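Local coordinates for protein phosphate transporter (Thermotoga maritima MSB8, PDB 6L85) that probably imports phosphate across the cell membrane by coupling its uptake to sodium ions, like the human SLC20 carriers, at residues P176-I179 and S180-I183; V217-A220 and V221-L224. All coordinates share one frame; numbering follows the deposited sequence.

Overall arrangement
Contacts 1 and 2 lie on helices that follow each other in the chain: contact 1 (176-183) on helix 167-194, contact 2 (217-224) at the C-terminal end of helix 199-224. Their centres are about 14 Å apart, and the two helices pack directly where Pro-176 CG comes within 3.5 Å of His-218 CA and Ile-179 CG2 meets Val-217 CG2 at 3.9 Å. Contact 1 is partly buried and contact 2 lies at the surface, their centres about 20 and 29 Å from the centre of the chain and on the same side of it. Neither includes a sodium ligand; the side chain of Leu-224 in contact 2 is about 13 Å from a sodium ion. Contact 2 also touches the second subunit, whereas contact 1 does not.

Contact 1: P176-I179 and S180-I183; sequences PFFI and SLAI
Ser-180 folds back on the carbonyl of Pro-176 one turn earlier in the alpha-helix 167-194, which is kinked where the proline nitrogen has no bond to the preceding turn. The regular i to i+4 pattern resumes at once. Pro-176 O accepts from Ser-180 N at 2.9 Å, and Leu-181 N, Ala-182 N and Ile-183 N bond in turn to Phe-177 O, Phe-178 O and Ile-179 O, so all four carbonyls of 176-179 are satisfied within the helix. With OG beside its own backbone N (chi1 -62°), Ser-180 also brings its hydroxyl to 2.8 Å from Pro-176 O, although another acceptor competes for its proton. The carbonyl of Ser-180 accepts from Ser-210 OG on helix 199-224, and Leu-181 O from Thr-185 OG1.

Phe-178 and Ile-179 face other helices. Phe-178 packs against helices 129-162 and 320-339, its ring edge-to-face with Phe-328, while Ile-179 leans on Phe-324 and Leu-245. Phe-177, on the surface, runs side by side with the partly covered Leu-181, and their side chains meet in an apolar contact, CE2 of Phe-177 to CD2 of Leu-181 at 4.1 Å.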
ATOM      1  N   PRO B 176       6.224 -13.316  12.716  1.00 46.78           N
ATOM      2  CA  PRO B 176       6.455 -11.878  12.488  1.00 44.03           C
ATOM      3  C   PRO B 176       7.778 -11.590  11.825  1.00 47.31           C
ATOM      4  O   PRO B 176       7.867 -10.675  10.991  1.00 47.82           O
ATOM      5  CB  PRO B 176       6.396 -11.287  13.905  1.00 46.99           C
ATOM      6  CG  PRO B 176       5.464 -12.171  14.613  1.00 44.61           C
ATOM      7  CD  PRO B 176       5.799 -13.557  14.110  1.00 46.31           C
ATOM      8  N   PHE B 177       8.820 -12.353  12.159  1.00 43.95           N
ATOM      9  CA  PHE B 177      10.098 -12.104  11.513  1.00 44.01           C
ATOM     10  C   PHE B 177       9.994 -12.276   9.996  1.00 42.29           C
ATOM     11  O   PHE B 177      10.502 -11.449   9.237  1.00 41.33           O
ATOM     12  CB  PHE B 177      11.178 -13.017  12.076  1.00 40.19           C
ATOM     13  CG  PHE B 177      12.438 -12.952  11.301  1.00 44.03           C
ATOM     14  CD1 PHE B 177      13.312 -11.887  11.473  1.00 47.25           C
ATOM     15  CD2 PHE B 177      12.730 -13.917  10.350  1.00 43.44           C
ATOM     16  CE1 PHE B 177      14.470 -11.802  10.731  1.00 48.64           C
ATOM     17  CE2 PHE B 177      13.877 -13.835   9.598  1.00 44.51           C
ATOM     18  CZ  PHE B 177      14.757 -12.781   9.791  1.00 48.52           C
ATOM     19  N   PHE B 178       9.326 -13.326   9.530  1.00 40.32           N
ATOM     20  CA  PHE B 178       9.299 -13.532   8.086  1.00 40.79           C
ATOM     21  C   PHE B 178       8.365 -12.547   7.381  1.00 39.76           C
ATOM     22  O   PHE B 178       8.683 -12.086   6.278  1.00 39.47           O
ATOM     23  CB  PHE B 178       8.926 -14.981   7.761  1.00 40.86           C
ATOM     24  CG  PHE B 178      10.066 -15.947   7.936  1.00 42.63           C
ATOM     25  CD1 PHE B 178      11.062 -16.048   6.974  1.00 44.86           C
ATOM     26  CD2 PHE B 178      10.142 -16.751   9.068  1.00 44.62           C
ATOM     27  CE1 PHE B 178      12.123 -16.935   7.132  1.00 51.21           C
ATOM     28  CE2 PHE B 178      11.200 -17.637   9.247  1.00 44.53           C
ATOM     29  CZ  PHE B 178      12.192 -17.738   8.274  1.00 48.48           C
ATOM     30  N   ILE B 179       7.205 -12.234   7.975  1.00 42.98           N
ATOM     31  CA  ILE B 179       6.346 -11.195   7.393  1.00 41.85           C
ATOM     32  C   ILE B 179       7.120  -9.882   7.255  1.00 40.36           C
ATOM     33  O   ILE B 179       7.055  -9.206   6.213  1.00 40.52           O
ATOM     34  CB  ILE B 179       5.073 -11.010   8.236  1.00 42.48           C
ATOM     35  CG1 ILE B 179       4.349 -12.340   8.392  1.00 42.89           C
ATOM     36  CG2 ILE B 179       4.120 -10.014   7.582  1.00 36.14           C
ATOM     37  CD1 ILE B 179       3.905 -12.896   7.082  1.00 44.03           C
ATOM     38  N   SER B 180       7.898  -9.533   8.287  1.00 38.49           N
ATOM     39  CA  SER B 180       8.722  -8.329   8.274  1.00 40.08           C
ATOM     40  C   SER B 180       9.825  -8.394   7.231  1.00 42.19           C
ATOM     41  O   SER B 180      10.169  -7.378   6.618  1.00 43.27           O
ATOM     42  CB  SER B 180       9.335  -8.109   9.655  1.00 39.83           C
ATOM     43  OG  SER B 180       8.290  -7.910  10.574  1.00 46.22           O
ATOM     44  N   LEU B 181      10.431  -9.563   7.049  1.00 41.97           N
ATOM     45  CA  LEU B 181      11.421  -9.709   5.985  1.00 40.80           C
ATOM     46  C   LEU B 181      10.790  -9.475   4.611  1.00 38.53           C
ATOM     47  O   LEU B 181      11.392  -8.845   3.727  1.00 37.92           O
ATOM     48  CB  LEU B 181      12.040 -11.101   6.069  1.00 41.71           C
ATOM     49  CG  LEU B 181      13.323 -11.363   5.316  1.00 45.59           C
ATOM     50  CD1 LEU B 181      14.367 -10.338   5.752  1.00 48.97           C
ATOM     51  CD2 LEU B 181      13.784 -12.795   5.602  1.00 47.80           C
ATOM     52  N   ALA B 182       9.590 -10.009   4.402  1.00 33.57           N
ATOM     53  CA  ALA B 182       8.896  -9.814   3.132  1.00 37.90           C
ATOM     54  C   ALA B 182       8.650  -8.324   2.859  1.00 40.93           C
ATOM     55  O   ALA B 182       8.927  -7.816   1.758  1.00 41.21           O
ATOM     56  CB  ALA B 182       7.574 -10.584   3.157  1.00 34.39           C
ATOM     57  N   ILE B 183       8.132  -7.615   3.868  1.00 36.38           N
ATOM     58  CA  ILE B 183       7.878  -6.178   3.759  1.00 37.86           C
ATOM     59  C   ILE B 183       9.174  -5.406   3.515  1.00 37.87           C
ATOM     60  O   ILE B 183       9.224  -4.490   2.678  1.00 35.26           O
ATOM     61  CB  ILE B 183       7.146  -5.704   5.032  1.00 39.79           C
ATOM     62  CG1 ILE B 183       5.652  -5.939   4.872  1.00 44.77           C
ATOM     63  CG2 ILE B 183       7.418  -4.256   5.306  1.00 42.34           C
ATOM     64  CD1 ILE B 183       5.047  -4.993   3.842  1.00 49.35           C
TER

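Contact 2: V217-A220 and V221-L224; sequences VHFA and VRKL
His-218 and Arg-222, one turn apart in the last two turns of alpha-helix 199-224, meet with the arginine methylenes against the imidazole. CG of Arg-222 makes a CH-pi contact over one face of the ring, 4.1 Å from its centroid and 25° off the ring normal, while CD approaches NE2 of His-218 at 3.2 Å. The histidine is held from its other nitrogen, since ND1 is hydrogen-bonded to Thr-172 O on helix 167-194. A bend at chi3 (87°) turns the arginine end toward Phe-219, so that NH1 lies 3.7 Å from CD1 of that ring, with guanidinium and ring planes 55° apart.

The close-packed side is formed by Val-217 and Val-221. Their methyls CG1 and CG2 touch at 4.0 Å, and CG2 of Val-221 also presses on Val-217 O at 3.1 Å; toward the neighbouring helices, Val-217 rests on Pro-176 and Ile-179 of helix 167-194, and Val-221 on Thr-172 of that helix and Val-238 of helix 231-258. By contrast, Ala-220, Arg-222 and Lys-223 lie on the exposed side, where the lysine chain leads away from the preceding turn. Phe-219 belongs to the dimer contact, its ring meeting that of Phe-301 of the second subunit and packing on Arg-39 of that subunit.

Were His-218 replaced by alanine, the carbonyl of Thr-172 would probably lose this donor and the Arg-222 methylenes the ring they lie against, setting the arginine freer to turn. NE2 of His-218 stands 4.1 Å from NE of Arg-222; ND1 donates to Thr-172 O, and the nearby arginine charge would probably disfavour a second proton on NE2.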
ATOM      1  N   VAL B 217       2.251  -7.654  13.666  1.00 38.64           N
ATOM      2  CA  VAL B 217       2.064  -9.083  13.455  1.00 41.75           C
ATOM      3  C   VAL B 217       2.363  -9.855  14.735  1.00 42.93           C
ATOM      4  O   VAL B 217       1.697 -10.844  15.040  1.00 43.11           O
ATOM      5  CB  VAL B 217       2.929  -9.586  12.288  1.00 42.67           C
ATOM      6  CG1 VAL B 217       2.734 -11.097  12.102  1.00 40.65           C
ATOM      7  CG2 VAL B 217       2.585  -8.835  11.004  1.00 39.81           C
ATOM      8  N   HIS B 218       3.362  -9.420  15.505  1.00 41.32           N
ATOM      9  CA  HIS B 218       3.646 -10.068  16.774  1.00 45.52           C
ATOM     10  C   HIS B 218       2.421 -10.052  17.672  1.00 50.36           C
ATOM     11  O   HIS B 218       2.043 -11.087  18.232  1.00 51.34           O
ATOM     12  CB  HIS B 218       4.837  -9.396  17.460  1.00 45.15           C
ATOM     13  CG  HIS B 218       5.022  -9.824  18.882  1.00 55.14           C
ATOM     14  ND1 HIS B 218       5.625 -11.016  19.231  1.00 52.83           N
ATOM     15  CD2 HIS B 218       4.650  -9.235  20.044  1.00 57.68           C
ATOM     16  CE1 HIS B 218       5.633 -11.132  20.547  1.00 57.19           C
ATOM     17  NE2 HIS B 218       5.045 -10.066  21.064  1.00 67.48           N
ATOM     18  N   PHE B 219       1.755  -8.899  17.802  1.00 48.16           N
ATOM     19  CA  PHE B 219       0.596  -8.910  18.702  1.00 49.60           C
ATOM     20  C   PHE B 219      -0.593  -9.666  18.113  1.00 50.68           C
ATOM     21  O   PHE B 219      -1.330 -10.344  18.856  1.00 54.19           O
ATOM     22  CB  PHE B 219       0.229  -7.491  19.123  1.00 49.38           C
ATOM     23  CG  PHE B 219       1.117  -6.987  20.224  1.00 54.63           C
ATOM     24  CD1 PHE B 219       0.841  -7.298  21.554  1.00 53.37           C
ATOM     25  CD2 PHE B 219       2.273  -6.282  19.927  1.00 47.90           C
ATOM     26  CE1 PHE B 219       1.690  -6.876  22.562  1.00 53.77           C
ATOM     27  CE2 PHE B 219       3.129  -5.855  20.929  1.00 48.78           C
ATOM     28  CZ  PHE B 219       2.842  -6.159  22.251  1.00 53.02           C
ATOM     29  N   ALA B 220      -0.767  -9.636  16.791  1.00 47.39           N
ATOM     30  CA  ALA B 220      -1.819 -10.463  16.204  1.00 50.32           C
ATOM     31  C   ALA B 220      -1.563 -11.958  16.458  1.00 51.57           C
ATOM     32  O   ALA B 220      -2.495 -12.713  16.769  1.00 54.49           O
ATOM     33  CB  ALA B 220      -1.953 -10.161  14.711  1.00 46.19           C
ATOM     34  N   VAL B 221      -0.298 -12.392  16.378  1.00 49.95           N
ATOM     35  CA  VAL B 221       0.037 -13.802  16.586  1.00 51.07           C
ATOM     36  C   VAL B 221      -0.119 -14.185  18.054  1.00 53.25           C
ATOM     37  O   VAL B 221      -0.598 -15.278  18.372  1.00 52.91           O
ATOM     38  CB  VAL B 221       1.464 -14.115  16.095  1.00 51.30           C
ATOM     39  CG1 VAL B 221       1.857 -15.542  16.515  1.00 51.79           C
ATOM     40  CG2 VAL B 221       1.592 -13.946  14.592  1.00 50.57           C
ATOM     41  N   ARG B 222       0.351 -13.332  18.972  1.00 54.84           N
ATOM     42  CA  ARG B 222       0.101 -13.561  20.395  1.00 55.62           C
ATOM     43  C   ARG B 222      -1.372 -13.845  20.641  1.00 58.32           C
ATOM     44  O   ARG B 222      -1.726 -14.753  21.401  1.00 62.39           O
ATOM     45  CB  ARG B 222       0.523 -12.354  21.225  1.00 59.04           C
ATOM     46  CG  ARG B 222       1.983 -12.277  21.536  1.00 60.16           C
ATOM     47  CD  ARG B 222       2.267 -10.975  22.269  1.00 62.28           C
ATOM     48  NE  ARG B 222       2.090 -11.099  23.710  1.00 69.85           N
ATOM     49  CZ  ARG B 222       1.005 -10.708  24.375  1.00 77.79           C
ATOM     50  NH1 ARG B 222      -0.025 -10.166  23.731  1.00 74.32           N
ATOM     51  NH2 ARG B 222       0.951 -10.864  25.692  1.00 78.94           N
ATOM     52  N   LYS B 223      -2.251 -13.062  20.016  1.00 54.18           N
ATOM     53  CA  LYS B 223      -3.677 -13.345  20.143  1.00 62.13           C
ATOM     54  C   LYS B 223      -4.023 -14.728  19.586  1.00 61.40           C
ATOM     55  O   LYS B 223      -4.617 -15.562  20.277  1.00 57.95           O
ATOM     56  CB  LYS B 223      -4.486 -12.256  19.441  1.00 57.16           C
ATOM     57  CG  LYS B 223      -5.946 -12.263  19.772  1.00 64.64           C
ATOM     58  CD  LYS B 223      -6.276 -11.146  20.745  1.00 72.49           C
ATOM     59  CE  LYS B 223      -7.473 -11.511  21.594  1.00 69.42           C
ATOM     60  NZ  LYS B 223      -7.505 -10.631  22.796  1.00 80.44           N
ATOM     61  N   LEU B 224      -3.648 -14.986  18.329  1.00 58.19           N
ATOM     62  CA  LEU B 224      -4.086 -16.200  17.634  1.00 57.57           C
ATOM     63  C   LEU B 224      -3.604 -17.469  18.327  1.00 55.14           C
ATOM     64  O   LEU B 224      -4.308 -18.485  18.355  1.00 55.47           O
ATOM     65  CB  LEU B 224      -3.567 -16.174  16.200  1.00 61.85           C
ATOM     66  CG  LEU B 224      -4.357 -16.888  15.111  1.00 66.99           C
ATOM     67  CD1 LEU B 224      -5.834 -16.843  15.424  1.00 68.18           C
ATOM     68  CD2 LEU B 224      -4.063 -16.196  13.788  1.00 60.43           C
TER